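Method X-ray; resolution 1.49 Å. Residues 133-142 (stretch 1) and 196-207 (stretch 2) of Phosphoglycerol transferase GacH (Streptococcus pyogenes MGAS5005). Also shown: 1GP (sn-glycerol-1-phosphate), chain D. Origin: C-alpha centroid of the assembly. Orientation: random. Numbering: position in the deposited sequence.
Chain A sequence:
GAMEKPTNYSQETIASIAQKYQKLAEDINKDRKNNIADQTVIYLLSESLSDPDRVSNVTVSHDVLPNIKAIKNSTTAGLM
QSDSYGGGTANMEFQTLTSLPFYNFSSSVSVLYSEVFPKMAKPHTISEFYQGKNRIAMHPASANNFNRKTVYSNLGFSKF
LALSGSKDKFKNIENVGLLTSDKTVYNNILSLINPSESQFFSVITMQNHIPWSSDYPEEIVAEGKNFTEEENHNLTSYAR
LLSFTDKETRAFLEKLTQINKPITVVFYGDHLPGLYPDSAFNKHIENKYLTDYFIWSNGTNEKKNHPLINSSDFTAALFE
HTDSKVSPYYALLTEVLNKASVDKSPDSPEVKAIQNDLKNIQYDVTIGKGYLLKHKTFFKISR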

# COMPACT_ATOMS: atom_id res chain seq x y z
N LYS A 133 -2.40 -15.75 14.76
CA LYS A 133 -1.45 -16.75 14.27
C LYS A 133 -1.24 -16.68 12.75
O LYS A 133 -0.25 -17.24 12.24
CB LYS A 133 -1.91 -18.17 14.65
CG LYS A 133 -3.10 -18.69 13.87
CD LYS A 133 -3.41 -20.13 14.25
CE LYS A 133 -4.60 -20.62 13.46
NZ LYS A 133 -4.99 -21.99 13.89
N ASN A 134 -2.14 -16.02 12.02
CA ASN A 134 -2.08 -15.97 10.56
C ASN A 134 -1.73 -14.59 10.03
O ASN A 134 -1.96 -14.31 8.85
CB ASN A 134 -3.42 -16.45 9.98
CG ASN A 134 -3.63 -17.93 10.19
OD1 ASN A 134 -2.67 -18.72 10.17
ND2 ASN A 134 -4.87 -18.32 10.41
N ARG A 135 -1.21 -13.72 10.89
CA ARG A 135 -0.77 -12.39 10.50
C ARG A 135 0.75 -12.40 10.44
O ARG A 135 1.41 -12.65 11.44
CB ARG A 135 -1.19 -11.33 11.52
CG ARG A 135 -2.69 -11.19 11.70
CD ARG A 135 -2.99 -10.26 12.89
NE ARG A 135 -4.40 -10.40 13.26
CZ ARG A 135 -4.90 -10.08 14.44
NH1 ARG A 135 -4.10 -9.57 15.37
NH2 ARG A 135 -6.20 -10.28 14.69
N ILE A 136 1.31 -12.10 9.27
CA ILE A 136 2.75 -12.24 9.03
C ILE A 136 3.28 -10.96 8.40
O ILE A 136 2.74 -10.52 7.38
CB ILE A 136 3.05 -13.45 8.11
CG1 ILE A 136 2.54 -14.74 8.75
CG2 ILE A 136 4.55 -13.49 7.76
CD1 ILE A 136 2.59 -15.97 7.82
N ALA A 137 4.33 -10.38 8.99
CA ALA A 137 5.05 -9.27 8.40
C ALA A 137 6.43 -9.71 7.94
O ALA A 137 7.01 -10.64 8.51
CB ALA A 137 5.20 -8.10 9.42
N MET A 138 6.95 -9.05 6.91
CA MET A 138 8.24 -9.40 6.34
C MET A 138 8.95 -8.16 5.82
O MET A 138 8.36 -7.41 5.04
CB MET A 138 8.04 -10.36 5.15
CG MET A 138 7.30 -11.61 5.53
SD MET A 138 6.93 -12.68 4.10
CE MET A 138 8.49 -12.85 3.41
N HIS A 139 10.22 -7.99 6.20
CA HIS A 139 11.02 -6.88 5.69
C HIS A 139 12.51 -7.18 5.84
O HIS A 139 12.98 -7.40 6.96
CB HIS A 139 10.71 -5.60 6.47
CG HIS A 139 11.55 -4.43 6.07
ND1 HIS A 139 11.61 -3.96 4.77
CD2 HIS A 139 12.33 -3.59 6.80
CE1 HIS A 139 12.39 -2.90 4.72
NE2 HIS A 139 12.85 -2.66 5.94
N PRO A 140 13.30 -7.22 4.74
CA PRO A 140 14.71 -7.60 4.88
C PRO A 140 15.62 -6.45 5.32
O PRO A 140 16.53 -6.03 4.61
CB PRO A 140 15.05 -8.17 3.50
CG PRO A 140 14.02 -7.72 2.58
CD PRO A 140 12.83 -7.25 3.34
N ALA A 141 15.38 -5.97 6.53
CA ALA A 141 16.29 -5.06 7.22
C ALA A 141 16.02 -5.26 8.71
O ALA A 141 15.52 -6.32 9.11
CB ALA A 141 16.11 -3.61 6.73
N SER A 142 16.34 -4.26 9.52
CA SER A 142 16.02 -4.35 10.94
C SER A 142 14.52 -4.20 11.17
O SER A 142 13.87 -3.28 10.66
CB SER A 142 16.74 -3.26 11.73
OG SER A 142 16.24 -3.25 13.06
N SER A 196 -4.58 -24.15 4.17
CA SER A 196 -5.59 -24.50 5.16
C SER A 196 -5.98 -23.33 6.05
O SER A 196 -6.85 -23.48 6.91
CB SER A 196 -5.06 -25.61 6.06
OG SER A 196 -4.82 -26.78 5.31
N GLU A 197 -5.36 -22.17 5.85
CA GLU A 197 -5.63 -20.99 6.66
C GLU A 197 -5.87 -19.79 5.74
O GLU A 197 -5.41 -19.76 4.60
CB GLU A 197 -4.45 -20.65 7.57
CG GLU A 197 -4.03 -21.76 8.51
CD GLU A 197 -5.00 -22.00 9.65
OE1 GLU A 197 -5.73 -21.06 10.06
OE2 GLU A 197 -5.04 -23.15 10.15
N SER A 198 -6.58 -18.81 6.27
CA SER A 198 -6.65 -17.48 5.68
C SER A 198 -5.61 -16.61 6.36
O SER A 198 -5.65 -16.42 7.59
CB SER A 198 -8.04 -16.87 5.85
OG SER A 198 -8.98 -17.57 5.05
N GLN A 199 -4.67 -16.08 5.57
CA GLN A 199 -3.53 -15.36 6.10
C GLN A 199 -3.49 -13.93 5.56
O GLN A 199 -3.96 -13.64 4.46
CB GLN A 199 -2.22 -16.07 5.71
CG GLN A 199 -2.10 -17.47 6.27
CD GLN A 199 -0.97 -18.23 5.60
OE1 GLN A 199 -1.01 -18.48 4.40
NE2 GLN A 199 0.05 -18.56 6.37
N PHE A 200 -2.92 -13.04 6.37
CA PHE A 200 -2.63 -11.68 5.95
C PHE A 200 -1.13 -11.44 6.04
O PHE A 200 -0.54 -11.60 7.12
CB PHE A 200 -3.37 -10.63 6.79
CG PHE A 200 -3.00 -9.23 6.39
CD1 PHE A 200 -3.56 -8.68 5.25
CD2 PHE A 200 -2.06 -8.51 7.09
CE1 PHE A 200 -3.21 -7.42 4.84
CE2 PHE A 200 -1.69 -7.25 6.67
CZ PHE A 200 -2.28 -6.71 5.55
N PHE A 201 -0.54 -11.06 4.92
CA PHE A 201 0.88 -10.74 4.85
C PHE A 201 1.05 -9.25 4.61
O PHE A 201 0.42 -8.69 3.72
CB PHE A 201 1.53 -11.45 3.66
CG PHE A 201 1.69 -12.95 3.83
CD1 PHE A 201 0.63 -13.81 3.58
CD2 PHE A 201 2.91 -13.48 4.16
CE1 PHE A 201 0.79 -15.18 3.71
CE2 PHE A 201 3.09 -14.84 4.28
CZ PHE A 201 2.01 -15.70 4.05
N SER A 202 1.93 -8.62 5.39
CA SER A 202 2.37 -7.26 5.13
C SER A 202 3.85 -7.32 4.80
O SER A 202 4.67 -7.61 5.67
CB SER A 202 2.15 -6.35 6.32
OG SER A 202 2.57 -5.01 5.99
N VAL A 203 4.20 -7.04 3.55
CA VAL A 203 5.55 -7.24 3.04
C VAL A 203 6.11 -5.90 2.59
O VAL A 203 5.43 -5.12 1.92
CB VAL A 203 5.53 -8.24 1.88
CG1 VAL A 203 6.92 -8.48 1.35
CG2 VAL A 203 4.88 -9.56 2.30
N ILE A 204 7.37 -5.65 2.95
CA ILE A 204 8.08 -4.44 2.55
C ILE A 204 9.43 -4.87 1.97
O ILE A 204 10.30 -5.34 2.71
CB ILE A 204 8.29 -3.50 3.74
CG1 ILE A 204 6.98 -3.14 4.44
CG2 ILE A 204 8.98 -2.20 3.29
CD1 ILE A 204 6.66 -4.05 5.64
N THR A 205 9.59 -4.69 0.67
CA THR A 205 10.82 -5.17 0.04
C THR A 205 11.98 -4.22 0.33
O THR A 205 11.81 -3.14 0.91
CB THR A 205 10.66 -5.37 -1.47
OG1 THR A 205 10.54 -4.09 -2.11
CG2 THR A 205 9.46 -6.24 -1.79
N MET A 206 13.17 -4.63 -0.11
CA MET A 206 14.36 -3.79 -0.00
C MET A 206 15.21 -3.73 -1.26
O MET A 206 16.05 -2.82 -1.36
CB MET A 206 15.25 -4.27 1.15
CG MET A 206 14.96 -3.64 2.48
SD MET A 206 15.22 -1.85 2.47
CE MET A 206 16.90 -1.68 3.05
N GLN A 207 15.04 -4.64 -2.22
CA GLN A 207 15.98 -4.75 -3.33
C GLN A 207 16.27 -3.40 -3.99
O GLN A 207 17.43 -3.07 -4.26
CB GLN A 207 15.48 -5.74 -4.36
CG GLN A 207 16.44 -5.93 -5.52
CD GLN A 207 15.82 -6.73 -6.62
OE1 GLN A 207 15.62 -7.93 -6.46
NE2 GLN A 207 15.44 -6.07 -7.71
C3 1GP D . 14.08 0.42 5.48
O3 1GP D . 11.74 0.57 4.78
C2 1GP D . 12.92 1.33 5.14
O2 1GP D . 13.87 -0.30 6.69
C1 1GP D . 13.29 2.28 4.02
O1P 1GP D . 12.32 3.33 3.91
O2P 1GP D . 12.47 4.29 1.43
O3P 1GP D . 11.75 5.71 3.53
O4P 1GP D . 14.16 4.95 3.23
P 1GP D . 12.66 4.60 2.96
O HOH W 1 -7.43 -21.98 11.80
O HOH W 2 -7.06 -16.19 9.91
O HOH W 3 -0.00 -18.73 9.33

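The two stretches lie side by side as parallel strands, their N-to-C directions only 11° apart, with Arg-135 to Met-138 in register with Phe-200 to Val-203. As parallel geometry requires, alternate residues of the first strand bond to both flanking residues of the second: Phe-200 N donates to Asn-134 O (2.9 Å), Ile-136 N to Phe-200 O (2.9 Å), Ser-202 N to Ile-136 O (2.9 Å), Met-138 N to Ser-202 O (3.0 Å) and Ile-204 N to Met-138 O (2.9 Å). CA-H...O contacts supplement this ladder, the shortest from Phe-201 CA to Ile-136 O at 3.1 Å.

Apolar packing is concentrated on the face bearing Ile-136, Met-138, Phe-201 and Val-203. Ile-136 CD1 comes within 3.7 Å of Phe-201 CE2, while the flexible thioether of Met-138 sets SD at the edge of the Phe-201 ring, 4.1 Å from Phe-201 CD2 and also 4.1 Å from Val-203 CG2. Beyond the strands, Pro-140 CG meets Met-206 CB at 3.9 Å. The other face carries Arg-135, Ala-137, Phe-200 and Ser-202; of these, Ala-137 and Ser-202 are small.

Polar side chains gather at the opening end. The amide of Asn-134 suits its place because it can both donate and accept: ND2 donates to Glu-197 OE1 (2.9 Å), and OD1 accepts from a water that in turn accepts from Gln-199 NE2. A second water joins Asn-134 ND2 to Ser-198 O. The extended Lys-133 brings its charge toward Glu-197 in a long salt bridge, NZ to OE2 3.9 Å, reinforced by a water linking Lys-133 NZ to Glu-197 OE1.

At the far end, His-139 uses both ring nitrogens. His-139 ND1 donates to Ile-204 O at 2.8 Å, anchoring the imidazole to the neighbouring strand, while His-139 NE2 hydrogen-bonds O2 of sn-glycerol-1-phosphate at 2.7 Å, a ligand fitting for a phosphoglycerol transferase.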